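Local coordinates for protein p-nitrophenyl phosphatase (Pho2) (Archaeoglobus fulgidus, PDB 3QGM) that probably acts as a metal-dependent phosphatase of the haloacid dehalogenase superfamily and binds a calcium ion at its metal site, at residues A[11-16]-A[41-46]; A[92-97]-A[119-124]; A[217-222]-A[248-253]. One frame throughout, in Å; residues are numbered along the deposited sequence.

Interaction 1: residues A[11-16]-A[41-46]; sequences YIIDID and KKIIFV. With CA (calcium ion), chain E.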
# COMPACT_ATOMS: atom_id res chain seq x y z
N TYR A 11 33.17 -9.58 -10.16
CA TYR A 11 32.55 -8.71 -9.16
C TYR A 11 31.19 -8.24 -9.67
O TYR A 11 31.07 -7.74 -10.77
CB TYR A 11 33.47 -7.51 -8.89
CG TYR A 11 34.74 -7.97 -8.24
CD1 TYR A 11 34.85 -8.03 -6.85
CD2 TYR A 11 35.81 -8.41 -8.99
CE1 TYR A 11 35.99 -8.50 -6.25
CE2 TYR A 11 36.96 -8.90 -8.38
CZ TYR A 11 37.04 -8.95 -7.01
OH TYR A 11 38.18 -9.43 -6.37
N ILE A 12 30.18 -8.44 -8.86
CA ILE A 12 28.84 -7.92 -9.09
C ILE A 12 28.79 -6.67 -8.23
O ILE A 12 28.85 -6.77 -6.99
CB ILE A 12 27.76 -8.90 -8.66
CG1 ILE A 12 27.81 -10.09 -9.63
CG2 ILE A 12 26.36 -8.20 -8.69
CD1 ILE A 12 26.81 -11.21 -9.35
N ILE A 13 28.75 -5.51 -8.90
CA ILE A 13 28.90 -4.21 -8.22
C ILE A 13 27.61 -3.38 -8.26
O ILE A 13 27.06 -3.05 -9.30
CB ILE A 13 30.13 -3.42 -8.71
CG1 ILE A 13 31.40 -4.28 -8.57
CG2 ILE A 13 30.30 -2.17 -7.87
CD1 ILE A 13 32.69 -3.58 -9.07
N ASP A 14 27.08 -3.12 -7.08
CA ASP A 14 26.00 -2.11 -6.91
C ASP A 14 26.54 -0.75 -7.39
O ASP A 14 27.71 -0.42 -7.15
CB ASP A 14 25.61 -2.15 -5.44
CG ASP A 14 24.74 -0.98 -4.96
OD1 ASP A 14 23.79 -0.46 -5.62
OD2 ASP A 14 25.04 -0.62 -3.81
N ILE A 15 25.71 0.02 -8.10
CA ILE A 15 26.10 1.34 -8.60
C ILE A 15 25.87 2.41 -7.52
O ILE A 15 26.83 3.03 -7.07
CB ILE A 15 25.32 1.70 -9.86
CG1 ILE A 15 25.62 0.71 -11.00
CG2 ILE A 15 25.63 3.15 -10.34
CD1 ILE A 15 24.66 0.84 -12.19
N ASP A 16 24.63 2.62 -7.11
CA ASP A 16 24.33 3.74 -6.18
C ASP A 16 24.84 3.50 -4.76
O ASP A 16 24.49 2.51 -4.10
CB ASP A 16 22.84 4.12 -6.18
CG ASP A 16 22.64 5.66 -6.25
OD1 ASP A 16 22.96 6.26 -7.32
OD2 ASP A 16 22.19 6.25 -5.23
N LYS A 41 39.91 -7.95 -13.90
CA LYS A 41 38.75 -8.58 -13.28
C LYS A 41 37.53 -8.23 -14.11
O LYS A 41 37.46 -7.12 -14.69
CB LYS A 41 38.52 -8.12 -11.84
CG LYS A 41 39.71 -8.22 -10.89
CD LYS A 41 40.31 -9.62 -10.77
CE LYS A 41 40.94 -9.80 -9.39
NZ LYS A 41 41.62 -11.15 -9.15
N LYS A 42 36.61 -9.17 -14.21
CA LYS A 42 35.38 -8.97 -14.92
C LYS A 42 34.40 -8.34 -13.93
O LYS A 42 34.45 -8.63 -12.73
CB LYS A 42 34.80 -10.29 -15.42
CG LYS A 42 35.70 -11.12 -16.34
CD LYS A 42 35.09 -12.52 -16.44
CE LYS A 42 35.34 -13.24 -17.78
NZ LYS A 42 34.09 -13.37 -18.58
N ILE A 43 33.53 -7.48 -14.44
CA ILE A 43 32.63 -6.72 -13.60
C ILE A 43 31.28 -6.69 -14.25
O ILE A 43 31.17 -6.64 -15.46
CB ILE A 43 33.14 -5.26 -13.41
CG1 ILE A 43 34.49 -5.26 -12.69
CG2 ILE A 43 32.15 -4.42 -12.60
CD1 ILE A 43 34.94 -3.88 -12.31
N ILE A 44 30.24 -6.77 -13.44
CA ILE A 44 28.92 -6.45 -13.91
C ILE A 44 28.29 -5.54 -12.87
O ILE A 44 28.30 -5.82 -11.66
CB ILE A 44 28.07 -7.67 -14.22
CG1 ILE A 44 26.70 -7.25 -14.79
CG2 ILE A 44 27.85 -8.53 -13.00
CD1 ILE A 44 26.00 -8.36 -15.62
N PHE A 45 27.77 -4.42 -13.36
CA PHE A 45 27.12 -3.42 -12.51
C PHE A 45 25.63 -3.79 -12.39
O PHE A 45 24.98 -4.04 -13.41
CB PHE A 45 27.30 -2.04 -13.10
CG PHE A 45 28.73 -1.60 -13.20
CD1 PHE A 45 29.42 -1.69 -14.40
CD2 PHE A 45 29.41 -1.09 -12.09
CE1 PHE A 45 30.77 -1.31 -14.50
CE2 PHE A 45 30.75 -0.70 -12.18
CZ PHE A 45 31.43 -0.82 -13.39
N VAL A 46 25.11 -3.89 -11.18
CA VAL A 46 23.73 -4.38 -11.01
C VAL A 46 22.96 -3.35 -10.21
O VAL A 46 23.40 -2.95 -9.14
CB VAL A 46 23.67 -5.77 -10.34
CG1 VAL A 46 22.22 -6.17 -10.02
CG2 VAL A 46 24.27 -6.86 -11.25
CA CA E . 23.16 0.79 -3.38
O HOH W 1 22.27 2.66 -2.10
O HOH W 2 21.27 1.31 -4.67
O HOH W 3 22.07 -0.96 -2.83
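The carbonyl oxygen of Ile-44 is held by two groups: the N-H of Ile-13, 2.8 Å from N to O and almost straight at 171°, and the weaker C-H of Ile-12 CA. It lies midway along a parallel strand pair in the Rossmann-like core of a haloacid dehalogenase fold, whose beta-alpha-beta crossover runs through helix 27-38. Further backbone bonds run from Tyr-11 N to Lys-42 O, from Ile-44 N to Tyr-11 O and from Val-46 N to Ile-13 O, the last approaching from above the carbonyl plane.

Beta-branched side chains, which suit extended backbone, fill much of both buried faces. Ile-12, Ile-44 and Val-46 face helix 190-200; Ile-12 CG1 lies beside Ile-44 CG2 at 3.7 Å, while its CG2 presses on Val-46 CG2 at 3.6 Å. On the other face, Ile-13 reaches obliquely across, CD1 to Ile-43 CG2 at 3.7 Å, with helix 27-38 packing over this side. The side chains of Ile-15 and Phe-45 cross at about a right angle, Ile-15 CG1 touching Phe-45 CB.

The metal site brackets Ile-15, in keeping with the HAD-type DxD motif: with CG anti to its backbone N (chi1 166°), Asp-14 grips calcium through both carboxylate oxygens, OD2 at 2.4 Å and OD1 at 2.6 Å. Asp-212 and three waters also bind, and Asp-16 contributes its backbone O, 2.3 Å from the ion.

Interaction 2: residues A[92-97]-A[119-124]; sequences KVFTTG and EYLVVG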
# COMPACT_ATOMS: atom_id res chain seq x y z
N LYS A 92 1.80 -9.91 -23.77
CA LYS A 92 1.01 -8.69 -23.59
C LYS A 92 1.12 -8.31 -22.10
O LYS A 92 0.80 -9.10 -21.21
CB LYS A 92 -0.47 -8.90 -23.96
CG LYS A 92 -0.80 -9.24 -25.42
CD LYS A 92 -2.36 -9.36 -25.53
CE LYS A 92 -2.83 -9.83 -26.88
NZ LYS A 92 -1.91 -10.89 -27.33
N VAL A 93 1.61 -7.10 -21.85
CA VAL A 93 1.93 -6.62 -20.54
C VAL A 93 1.22 -5.29 -20.24
O VAL A 93 1.00 -4.45 -21.14
CB VAL A 93 3.47 -6.44 -20.36
CG1 VAL A 93 4.22 -7.71 -20.71
CG2 VAL A 93 4.03 -5.29 -21.21
N PHE A 94 0.85 -5.12 -18.97
CA PHE A 94 0.39 -3.86 -18.40
C PHE A 94 1.34 -3.55 -17.25
O PHE A 94 1.67 -4.44 -16.43
CB PHE A 94 -1.05 -3.95 -17.92
CG PHE A 94 -1.47 -2.79 -17.06
CD1 PHE A 94 -1.87 -1.61 -17.63
CD2 PHE A 94 -1.37 -2.86 -15.70
CE1 PHE A 94 -2.22 -0.54 -16.86
CE2 PHE A 94 -1.69 -1.79 -14.91
CZ PHE A 94 -2.12 -0.61 -15.50
N THR A 95 1.83 -2.33 -17.23
CA THR A 95 2.76 -1.87 -16.21
C THR A 95 2.29 -0.61 -15.46
O THR A 95 1.60 0.24 -16.03
CB THR A 95 4.13 -1.64 -16.79
OG1 THR A 95 5.03 -1.37 -15.73
CG2 THR A 95 4.10 -0.43 -17.81
N THR A 96 2.66 -0.51 -14.18
CA THR A 96 2.42 0.68 -13.37
C THR A 96 3.61 1.65 -13.51
O THR A 96 3.59 2.75 -12.96
CB THR A 96 2.28 0.35 -11.87
OG1 THR A 96 3.48 -0.28 -11.40
CG2 THR A 96 1.10 -0.58 -11.60
N GLY A 97 4.62 1.25 -14.27
CA GLY A 97 5.93 1.85 -14.19
C GLY A 97 6.12 3.05 -15.08
O GLY A 97 5.21 3.45 -15.79
N GLU A 119 -1.53 -10.26 -20.18
CA GLU A 119 -1.16 -11.53 -19.57
C GLU A 119 -0.20 -11.35 -18.39
O GLU A 119 -0.07 -12.24 -17.57
CB GLU A 119 -0.47 -12.45 -20.57
CG GLU A 119 -0.89 -12.28 -22.01
CD GLU A 119 0.12 -12.94 -22.95
OE1 GLU A 119 0.60 -14.04 -22.57
OE2 GLU A 119 0.46 -12.35 -24.01
N TYR A 120 0.51 -10.23 -18.34
CA TYR A 120 1.43 -9.94 -17.23
C TYR A 120 1.12 -8.58 -16.63
O TYR A 120 0.91 -7.59 -17.37
CB TYR A 120 2.88 -9.93 -17.70
CG TYR A 120 3.53 -11.29 -17.97
CD1 TYR A 120 3.20 -12.02 -19.11
CD2 TYR A 120 4.46 -11.84 -17.07
CE1 TYR A 120 3.79 -13.29 -19.35
CE2 TYR A 120 5.04 -13.11 -17.30
CZ TYR A 120 4.70 -13.80 -18.45
OH TYR A 120 5.29 -15.00 -18.69
N LEU A 121 1.13 -8.54 -15.30
CA LEU A 121 1.18 -7.32 -14.55
C LEU A 121 2.63 -7.07 -14.14
O LEU A 121 3.23 -7.89 -13.49
CB LEU A 121 0.25 -7.43 -13.30
CG LEU A 121 0.35 -6.34 -12.22
CD1 LEU A 121 0.07 -4.93 -12.83
CD2 LEU A 121 -0.59 -6.71 -10.95
N VAL A 122 3.16 -5.91 -14.52
CA VAL A 122 4.53 -5.52 -14.26
C VAL A 122 4.53 -4.27 -13.36
O VAL A 122 4.06 -3.21 -13.74
CB VAL A 122 5.29 -5.26 -15.58
CG1 VAL A 122 6.75 -4.99 -15.35
CG2 VAL A 122 5.12 -6.48 -16.50
N VAL A 123 4.97 -4.45 -12.13
CA VAL A 123 4.87 -3.39 -11.15
C VAL A 123 6.24 -2.78 -11.03
O VAL A 123 7.19 -3.47 -10.75
CB VAL A 123 4.40 -3.97 -9.79
CG1 VAL A 123 4.79 -3.05 -8.68
CG2 VAL A 123 2.86 -4.22 -9.82
N GLY A 124 6.36 -1.51 -11.34
CA GLY A 124 7.55 -0.72 -11.07
C GLY A 124 7.08 0.61 -10.47
O GLY A 124 5.93 1.02 -10.66
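Strands 92-95 and 120-123 run side by side in the second, smaller parallel sheet, probably the cap of this HAD-family protein, and their side chains interlock on both faces. On one face Leu-121, with CG anti to its backbone N, swings CD1 against the edge of the Phe-94 ring, in its plane and 3.8 Å from CD2. Helix 131-143 packs over this pair. On the other face the beta-branched Val-93 straddles two bumps: its CG1 rests on Tyr-120 CB at 4.0 Å, and its CB faces Val-122 CG2. Helix 99-107 packs over Val-93 and Thr-95. Between the faces, Phe-94 N bonds to Tyr-120 O (174°) and Val-122 N to Phe-94 O.

Where the strands end, shape becomes tighter. Gly-97 and Gly-124 bring their CA atoms to 4.4 Å, the closest pair in the register; a CB on Gly-97 would be crowded by Thr-95 OG1. That hydroxyl, anti to its backbone N (chi1 -173°), donates to Val-122 O at 2.9 Å and accepts from Gly-97 N, closing an ST turn. An alanine here would remove the hydroxyl and would probably loosen the turn, leaving Val-122 O with Thr-96 N alone of its two donors. Thr-96 OG1 donates to a lone pair of Gly-124 O at 2.9 Å.

At the far end Lys-92 O accepts from both Glu-119 N and Tyr-120 N, and Glu-119 OE2 takes Lys-92 N at 2.8 Å while OE1 forms a salt bridge with Lys-88. The chemistry implies backbone bonds flanked by apolar packing in the middle, with side-chain oxygens taking up the bonding at both ends.

Interaction 3: residues A[217-222]-A[248-253]; sequences DVAAGK and HGLKPD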
# COMPACT_ATOMS: atom_id res chain seq x y z
N ASP A 217 22.30 -5.76 -0.78
CA ASP A 217 23.48 -6.26 -1.47
C ASP A 217 24.07 -7.48 -0.77
O ASP A 217 24.39 -8.46 -1.43
CB ASP A 217 24.50 -5.14 -1.56
CG ASP A 217 23.92 -3.95 -2.28
OD1 ASP A 217 23.66 -4.14 -3.48
OD2 ASP A 217 23.64 -2.90 -1.62
N VAL A 218 24.21 -7.42 0.54
CA VAL A 218 24.70 -8.59 1.29
C VAL A 218 23.71 -9.74 1.23
O VAL A 218 24.12 -10.88 1.01
CB VAL A 218 25.13 -8.28 2.70
CG1 VAL A 218 25.67 -9.55 3.37
CG2 VAL A 218 26.19 -7.21 2.66
N ALA A 219 22.41 -9.45 1.32
CA ALA A 219 21.40 -10.52 1.22
C ALA A 219 21.46 -11.18 -0.15
O ALA A 219 21.31 -12.41 -0.29
CB ALA A 219 19.96 -9.99 1.46
N ALA A 220 21.68 -10.35 -1.16
CA ALA A 220 21.73 -10.83 -2.53
C ALA A 220 22.89 -11.85 -2.69
O ALA A 220 22.72 -12.92 -3.27
CB ALA A 220 21.86 -9.65 -3.50
N GLY A 221 24.05 -11.52 -2.14
CA GLY A 221 25.22 -12.38 -2.20
C GLY A 221 25.07 -13.71 -1.45
O GLY A 221 25.48 -14.76 -1.96
N LYS A 222 24.49 -13.69 -0.27
CA LYS A 222 24.27 -14.93 0.47
C LYS A 222 23.37 -15.90 -0.31
O LYS A 222 23.62 -17.11 -0.32
CB LYS A 222 23.64 -14.64 1.82
CG LYS A 222 24.46 -13.72 2.69
CD LYS A 222 25.18 -14.45 3.74
CE LYS A 222 26.01 -13.52 4.62
NZ LYS A 222 27.18 -14.31 5.16
N HIS A 248 19.40 -6.23 10.27
CA HIS A 248 19.09 -7.12 9.18
C HIS A 248 19.46 -8.59 9.45
O HIS A 248 19.02 -9.48 8.71
CB HIS A 248 19.69 -6.56 7.90
CG HIS A 248 19.26 -5.15 7.61
ND1 HIS A 248 17.94 -4.81 7.36
CD2 HIS A 248 19.96 -3.99 7.55
CE1 HIS A 248 17.86 -3.51 7.14
NE2 HIS A 248 19.07 -2.99 7.25
N GLY A 249 20.20 -8.85 10.53
CA GLY A 249 20.60 -10.21 10.89
C GLY A 249 21.50 -10.88 9.85
O GLY A 249 21.44 -12.10 9.67
N LEU A 250 22.29 -10.06 9.15
CA LEU A 250 23.29 -10.50 8.18
C LEU A 250 24.63 -9.77 8.43
O LEU A 250 24.67 -8.62 8.87
CB LEU A 250 22.83 -10.18 6.76
CG LEU A 250 21.60 -10.87 6.22
CD1 LEU A 250 21.34 -10.34 4.86
CD2 LEU A 250 21.77 -12.38 6.18
N LYS A 251 25.72 -10.47 8.14
CA LYS A 251 27.06 -9.91 8.18
C LYS A 251 27.68 -10.09 6.83
O LYS A 251 27.58 -11.19 6.25
CB LYS A 251 27.96 -10.67 9.17
CG LYS A 251 27.78 -10.30 10.63
CD LYS A 251 29.09 -10.51 11.41
CE LYS A 251 29.70 -11.89 11.17
NZ LYS A 251 31.15 -11.78 10.80
N PRO A 252 28.38 -9.05 6.34
CA PRO A 252 29.19 -9.21 5.13
C PRO A 252 30.47 -10.00 5.44
O PRO A 252 30.88 -10.04 6.57
CB PRO A 252 29.53 -7.76 4.74
CG PRO A 252 29.60 -7.03 6.06
CD PRO A 252 28.58 -7.74 6.97
N ASP A 253 31.06 -10.65 4.45
CA ASP A 253 32.38 -11.26 4.61
C ASP A 253 33.49 -10.22 4.83
O ASP A 253 34.45 -10.49 5.56
CB ASP A 253 32.68 -12.15 3.41
CG ASP A 253 31.69 -13.29 3.27
OD1 ASP A 253 31.42 -13.96 4.28
OD2 ASP A 253 31.15 -13.50 2.18
O HOH W 4 28.38 -13.51 2.57
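In the Rossmann-like core of this HAD fold, helix 214-224 lies against the connection that leads from helix 241-248 down into the edge strand 254-256. Helix 241-248 gives way at Gly-249, the first residue beyond it, whose positive phi of 63° suits a residue without a side chain, and the chain then runs extended past one flank of residues 217-222.

The close-packed part is apolar. Leu-250, its CG beside the backbone N and the chain beyond it extended (chi2 178°), pushes CD1 onto the helix surface, 3.6 Å from Ala-219 CA and 3.7 Å from its CB. Alanine fits because its short side chain lets the leucine methyl come right down to the backbone. One residue earlier, Val-218 spreads its two methyls over the next part of the loop: CG1 lies 3.8 Å from Lys-251 O, and CG2 meets Pro-252 CB at 4.0 Å. The rigid proline ring, also touching Ile-214, Thr-228 and Leu-230, provides a fixed, buried surface for the valine.

The other side is solvent-facing and less well fixed, although Lys-222, bent at chi2 (-103°), does bring CE to 3.2 Å from Lys-251 O. Its ammonium group and Asp-253 OD1 remain beyond salt-bridge distance, so whatever attraction they feel is probably modest and partly screened by water. Asp-253 is held more firmly by Thr-228, whose backbone N bonds to OD2. A single water joins the two charged ends, accepting from Lys-222 NZ at 3.0 Å and donating to Asp-253 OD2 at 2.8 Å.

How the interactions relate
Interactions 1 and 3 belong to the same core domain, their centres about 16 Å apart, and meet where Asp-14 CB packs 3.4 Å from Asp-217 OD1, next to the metal site. Interaction 2 lies in the other sheet, its centre about 27 Å from that of interaction 1 and 30 Å from that of interaction 3. Interactions 1 and 2 are both buried parallel strand pairs, and both bury mainly apolar side chains, but the first runs on into a metal site, whereas the second ends in threonine hydroxyls and paired glycines. Interaction 3, helix against loop and only partly buried, has no clear direct hydrogen bond between its segments: methyl contacts and a water join them.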